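Local structure of serine protease inhibitor (Schistosoma haematobium, 3STO) at residues Y233-S245 with V256-A269. The protein probably inhibits serine-type endopeptidases, as a member of the serpin family. Sequence-based numbering, arbitrary orientation.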
loop_
_atom_site.group_PDB
_atom_site.type_symbol
_atom_site.label_atom_id
_atom_site.label_comp_id
_atom_site.label_asym_id
_atom_site.label_seq_id
_atom_site.Cartn_x
_atom_site.Cartn_y
_atom_site.Cartn_z
ATOM N N TYR A 233 -9.987 18.522 11.019
ATOM C CA TYR A 233 -8.707 19.179 11.129
ATOM C C TYR A 233 -8.246 19.135 12.568
ATOM O O TYR A 233 -9.056 19.108 13.491
ATOM C CB TYR A 233 -8.823 20.648 10.661
ATOM C CG TYR A 233 -7.669 21.497 11.120
ATOM C CD1 TYR A 233 -7.720 22.171 12.348
ATOM C CD2 TYR A 233 -6.495 21.581 10.361
ATOM C CE1 TYR A 233 -6.646 22.946 12.801
ATOM C CE2 TYR A 233 -5.404 22.350 10.807
ATOM C CZ TYR A 233 -5.478 23.023 12.023
ATOM O OH TYR A 233 -4.398 23.776 12.453
ATOM N N GLY A 234 -6.939 19.131 12.768
ATOM C CA GLY A 234 -6.409 19.183 14.111
ATOM C C GLY A 234 -4.976 19.663 14.068
ATOM O O GLY A 234 -4.245 19.339 13.117
ATOM N N LYS A 235 -4.572 20.403 15.106
ATOM C CA LYS A 235 -3.196 20.858 15.275
ATOM C C LYS A 235 -2.532 20.184 16.458
ATOM O O LYS A 235 -3.062 20.202 17.560
ATOM C CB LYS A 235 -3.169 22.359 15.482
ATOM C CG LYS A 235 -1.790 22.938 15.669
ATOM C CD LYS A 235 -1.722 24.360 15.039
ATOM C CE LYS A 235 -1.506 25.447 16.090
ATOM N NZ LYS A 235 -1.827 26.833 15.590
ATOM N N PHE A 236 -1.362 19.592 16.234
ATOM C CA PHE A 236 -0.704 18.833 17.276
ATOM C C PHE A 236 0.654 19.454 17.548
ATOM O O PHE A 236 1.680 19.015 17.042
ATOM C CB PHE A 236 -0.638 17.357 16.881
ATOM C CG PHE A 236 -2.004 16.757 16.601
ATOM C CD1 PHE A 236 -2.594 16.883 15.346
ATOM C CD2 PHE A 236 -2.712 16.107 17.606
ATOM C CE1 PHE A 236 -3.839 16.369 15.094
ATOM C CE2 PHE A 236 -3.959 15.559 17.355
ATOM C CZ PHE A 236 -4.526 15.697 16.090
ATOM N N GLU A 237 0.624 20.494 18.371
ATOM C CA GLU A 237 1.763 21.368 18.609
ATOM C C GLU A 237 2.962 20.620 19.154
ATOM O O GLU A 237 4.099 20.866 18.753
ATOM C CB GLU A 237 1.365 22.459 19.589
ATOM C CG GLU A 237 0.701 23.661 18.958
ATOM C CD GLU A 237 1.725 24.683 18.479
ATOM O OE1 GLU A 237 2.942 24.386 18.553
ATOM O OE2 GLU A 237 1.319 25.785 18.037
ATOM N N ASP A 238 2.692 19.712 20.078
ATOM C CA ASP A 238 3.730 18.923 20.721
ATOM C C ASP A 238 4.415 17.937 19.771
ATOM O O ASP A 238 5.604 17.721 19.872
ATOM C CB ASP A 238 3.144 18.191 21.926
ATOM C CG ASP A 238 3.006 19.093 23.147
ATOM O OD1 ASP A 238 2.929 18.544 24.269
ATOM O OD2 ASP A 238 2.983 20.346 22.994
ATOM N N GLU A 239 3.687 17.356 18.832
ATOM C CA GLU A 239 4.325 16.507 17.837
ATOM C C GLU A 239 4.817 17.317 16.641
ATOM O O GLU A 239 5.433 16.790 15.733
ATOM C CB GLU A 239 3.361 15.414 17.369
ATOM C CG GLU A 239 2.869 14.518 18.491
ATOM C CD GLU A 239 1.570 14.972 19.125
ATOM O OE1 GLU A 239 1.282 16.194 19.165
ATOM O OE2 GLU A 239 0.835 14.096 19.601
ATOM N N GLY A 240 4.519 18.601 16.630
ATOM C CA GLY A 240 4.962 19.462 15.551
ATOM C C GLY A 240 4.282 19.329 14.203
ATOM O O GLY A 240 4.897 19.657 13.176
ATOM N N PHE A 241 3.014 18.895 14.183
ATOM C CA PHE A 241 2.255 18.859 12.912
ATOM C C PHE A 241 0.749 19.182 13.027
ATOM O O PHE A 241 0.192 19.324 14.115
ATOM C CB PHE A 241 2.482 17.513 12.215
ATOM C CG PHE A 241 2.089 16.313 13.058
ATOM C CD1 PHE A 241 0.741 16.035 13.338
ATOM C CD2 PHE A 241 3.041 15.450 13.542
ATOM C CE1 PHE A 241 0.365 14.933 14.094
ATOM C CE2 PHE A 241 2.680 14.344 14.305
ATOM C CZ PHE A 241 1.336 14.090 14.597
ATOM N N GLU A 242 0.100 19.300 11.886
ATOM C CA GLU A 242 -1.340 19.488 11.840
ATOM C C GLU A 242 -1.869 18.549 10.777
ATOM O O GLU A 242 -1.128 18.155 9.885
ATOM C CB GLU A 242 -1.736 20.972 11.559
ATOM C CG GLU A 242 -1.086 21.629 10.312
ATOM C CD GLU A 242 -1.323 23.182 10.194
ATOM O OE1 GLU A 242 -2.159 23.761 10.936
ATOM O OE2 GLU A 242 -0.677 23.841 9.339
ATOM N N ILE A 243 -3.156 18.215 10.857
ATOM C CA ILE A 243 -3.726 17.203 10.002
ATOM C C ILE A 243 -5.095 17.621 9.488
ATOM O O ILE A 243 -5.877 18.194 10.239
ATOM C CB ILE A 243 -3.859 15.857 10.816
ATOM C CG1 ILE A 243 -2.487 15.352 11.262
ATOM C CG2 ILE A 243 -4.621 14.771 10.030
ATOM C CD1 ILE A 243 -2.531 14.047 12.013
ATOM N N VAL A 244 -5.382 17.324 8.218
ATOM C CA VAL A 244 -6.723 17.403 7.682
ATOM C C VAL A 244 -7.085 16.062 7.128
ATOM O O VAL A 244 -6.215 15.298 6.730
ATOM C CB VAL A 244 -6.952 18.475 6.522
ATOM C CG1 VAL A 244 -6.914 19.882 7.070
ATOM C CG2 VAL A 244 -5.972 18.284 5.367
ATOM N N SER A 245 -8.386 15.790 7.100
ATOM C CA SER A 245 -8.927 14.572 6.503
ATOM C C SER A 245 -9.902 14.982 5.422
ATOM O O SER A 245 -10.852 15.700 5.686
ATOM C CB SER A 245 -9.639 13.762 7.554
ATOM O OG SER A 245 -9.775 12.454 7.095
ATOM N N VAL A 256 -5.731 11.588 4.251
ATOM C CA VAL A 256 -5.206 12.252 5.428
ATOM C C VAL A 256 -3.857 12.883 5.088
ATOM O O VAL A 256 -2.969 12.187 4.614
ATOM C CB VAL A 256 -5.092 11.265 6.595
ATOM C CG1 VAL A 256 -4.390 11.920 7.819
ATOM C CG2 VAL A 256 -6.500 10.730 6.962
ATOM N N ILE A 257 -3.734 14.203 5.285
ATOM C CA ILE A 257 -2.474 14.916 5.082
ATOM C C ILE A 257 -1.896 15.312 6.410
ATOM O O ILE A 257 -2.593 15.815 7.287
ATOM C CB ILE A 257 -2.624 16.142 4.177
ATOM C CG1 ILE A 257 -3.437 15.767 2.921
ATOM C CG2 ILE A 257 -1.244 16.762 3.810
ATOM C CD1 ILE A 257 -4.257 16.938 2.384
ATOM N N VAL A 258 -0.617 15.011 6.584
ATOM C CA VAL A 258 0.072 15.357 7.808
ATOM C C VAL A 258 1.136 16.396 7.476
ATOM O O VAL A 258 2.124 16.087 6.810
ATOM C CB VAL A 258 0.752 14.145 8.471
ATOM C CG1 VAL A 258 1.365 14.563 9.801
ATOM C CG2 VAL A 258 -0.249 13.023 8.690
ATOM N N LEU A 259 0.915 17.624 7.940
ATOM C CA LEU A 259 1.741 18.758 7.534
ATOM C C LEU A 259 2.528 19.272 8.731
ATOM O O LEU A 259 1.956 19.746 9.715
ATOM C CB LEU A 259 0.882 19.878 6.908
ATOM C CG LEU A 259 1.658 21.019 6.235
ATOM C CD1 LEU A 259 2.444 20.530 4.986
ATOM C CD2 LEU A 259 0.741 22.174 5.858
ATOM N N PRO A 260 3.858 19.164 8.655
ATOM C CA PRO A 260 4.716 19.726 9.709
ATOM C C PRO A 260 4.454 21.220 9.890
ATOM O O PRO A 260 4.201 21.945 8.917
ATOM C CB PRO A 260 6.116 19.508 9.160
ATOM C CG PRO A 260 5.969 18.348 8.214
ATOM C CD PRO A 260 4.644 18.576 7.554
ATOM N N LEU A 261 4.513 21.672 11.135
ATOM C CA LEU A 261 4.276 23.085 11.434
ATOM C C LEU A 261 5.309 24.057 10.839
ATOM O O LEU A 261 5.021 25.222 10.626
ATOM C CB LEU A 261 4.066 23.290 12.932
ATOM C CG LEU A 261 2.732 22.632 13.310
ATOM C CD1 LEU A 261 2.469 22.632 14.806
ATOM C CD2 LEU A 261 1.613 23.330 12.579
ATOM N N GLU A 262 6.502 23.593 10.525
ATOM C CA GLU A 262 7.406 24.485 9.825
ATOM C C GLU A 262 7.925 23.776 8.589
ATOM O O GLU A 262 7.574 22.633 8.339
ATOM C CB GLU A 262 8.550 24.941 10.723
ATOM C CG GLU A 262 9.798 24.108 10.548
ATOM C CD GLU A 262 9.767 22.854 11.368
ATOM O OE1 GLU A 262 10.172 22.944 12.551
ATOM O OE2 GLU A 262 9.339 21.797 10.840
ATOM N N LYS A 263 8.748 24.453 7.802
ATOM C CA LYS A 263 9.067 23.905 6.505
ATOM C C LYS A 263 10.346 23.073 6.505
ATOM O O LYS A 263 10.654 22.429 5.522
ATOM C CB LYS A 263 9.186 25.027 5.480
ATOM C CG LYS A 263 10.432 25.919 5.664
ATOM C CD LYS A 263 10.325 27.149 4.773
ATOM C CE LYS A 263 11.605 27.934 4.767
ATOM N NZ LYS A 263 11.526 29.060 3.775
ATOM N N TRP A 264 11.119 23.114 7.581
ATOM C CA TRP A 264 12.464 22.540 7.491
ATOM C C TRP A 264 12.557 21.068 7.896
ATOM O O TRP A 264 13.471 20.391 7.460
ATOM C CB TRP A 264 13.493 23.356 8.286
ATOM C CG TRP A 264 13.612 24.811 7.876
ATOM C CD1 TRP A 264 14.229 25.312 6.765
ATOM C CD2 TRP A 264 13.125 25.937 8.607
ATOM N NE1 TRP A 264 14.147 26.681 6.758
ATOM C CE2 TRP A 264 13.465 27.087 7.875
ATOM C CE3 TRP A 264 12.412 26.077 9.804
ATOM C CZ2 TRP A 264 13.102 28.359 8.287
ATOM C CZ3 TRP A 264 12.073 27.317 10.216
ATOM C CH2 TRP A 264 12.420 28.455 9.467
ATOM N N SER A 265 11.618 20.608 8.729
ATOM C CA SER A 265 11.641 19.274 9.345
ATOM C C SER A 265 10.296 18.523 9.280
ATOM O O SER A 265 9.237 19.120 9.369
ATOM C CB SER A 265 12.043 19.399 10.804
ATOM O OG SER A 265 11.899 18.151 11.463
ATOM N N LEU A 266 10.347 17.213 9.138
ATOM C CA LEU A 266 9.150 16.403 9.168
ATOM C C LEU A 266 8.575 16.287 10.600
ATOM O O LEU A 266 7.388 16.013 10.781
ATOM C CB LEU A 266 9.459 15.029 8.627
ATOM C CG LEU A 266 9.209 14.661 7.171
ATOM C CD1 LEU A 266 8.744 15.801 6.346
ATOM C CD2 LEU A 266 10.436 13.984 6.574
ATOM N N ASN A 267 9.399 16.531 11.615
ATOM C CA ASN A 267 8.924 16.470 12.994
ATOM C C ASN A 267 8.337 15.085 13.328
ATOM O O ASN A 267 8.862 14.068 12.861
ATOM C CB ASN A 267 7.905 17.597 13.256
ATOM C CG ASN A 267 8.567 18.988 13.345
ATOM O OD1 ASN A 267 9.771 19.103 13.609
ATOM N ND2 ASN A 267 7.777 20.047 13.121
ATOM N N GLY A 268 7.265 15.031 14.125
ATOM C CA GLY A 268 6.660 13.760 14.515
ATOM C C GLY A 268 5.931 13.055 13.389
ATOM O O GLY A 268 5.411 11.966 13.559
ATOM N N ALA A 269 5.893 13.683 12.221
ATOM C CA ALA A 269 5.122 13.152 11.114
ATOM C C ALA A 269 5.691 11.804 10.677
ATOM O O ALA A 269 4.982 10.989 10.098
ATOM C CB ALA A 269 5.092 14.125 9.967
#
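Gly240 O is gripped twice where the antiparallel pair 241-245 and 256-260 ends: Asn267 ND2, 2.9 Å away, lies in the carbonyl plane on a lone pair, while Leu261 N, also at 2.9 Å, comes from above that plane. Beside it Gly268 N bonds Glu239 O at 3.0 Å, and the lack of a side chain on Gly268 keeps that oxygen clear. Along the strands, Glu242 and Leu259 exchange two backbone bonds; in the next such pair, Val244 N to Ile257 O is weak. Phe241 takes Val258 CG1 over one ring face, a CH-pi contact, and sets its ring edge against Gly268 C; CG between backbone N and carbonyl carbon (chi1 58°) carries the ring over to both. The CG2 branch of Ile243 meets Val256 CG1 at 3.6 Å. On the sheet face of Glu242 and Leu259, Glu242 CG and CD meet Leu261 CD2, and Glu242 OE1 receives Tyr233 OH at 2.7 Å. Gly240 and Phe241 both face Phe236 in a G1 bulge, and glycine suits Gly240's positive phi. Ser265 OG accepts from Asn267 N in an ST turn, helping place the Asn267 amide. In beta-sheet B of the serpin fold, hairpin 241-247/253-260 lies between strands 218-236 and 381-387, with Phe375 against Glu242, Val244 and Leu259.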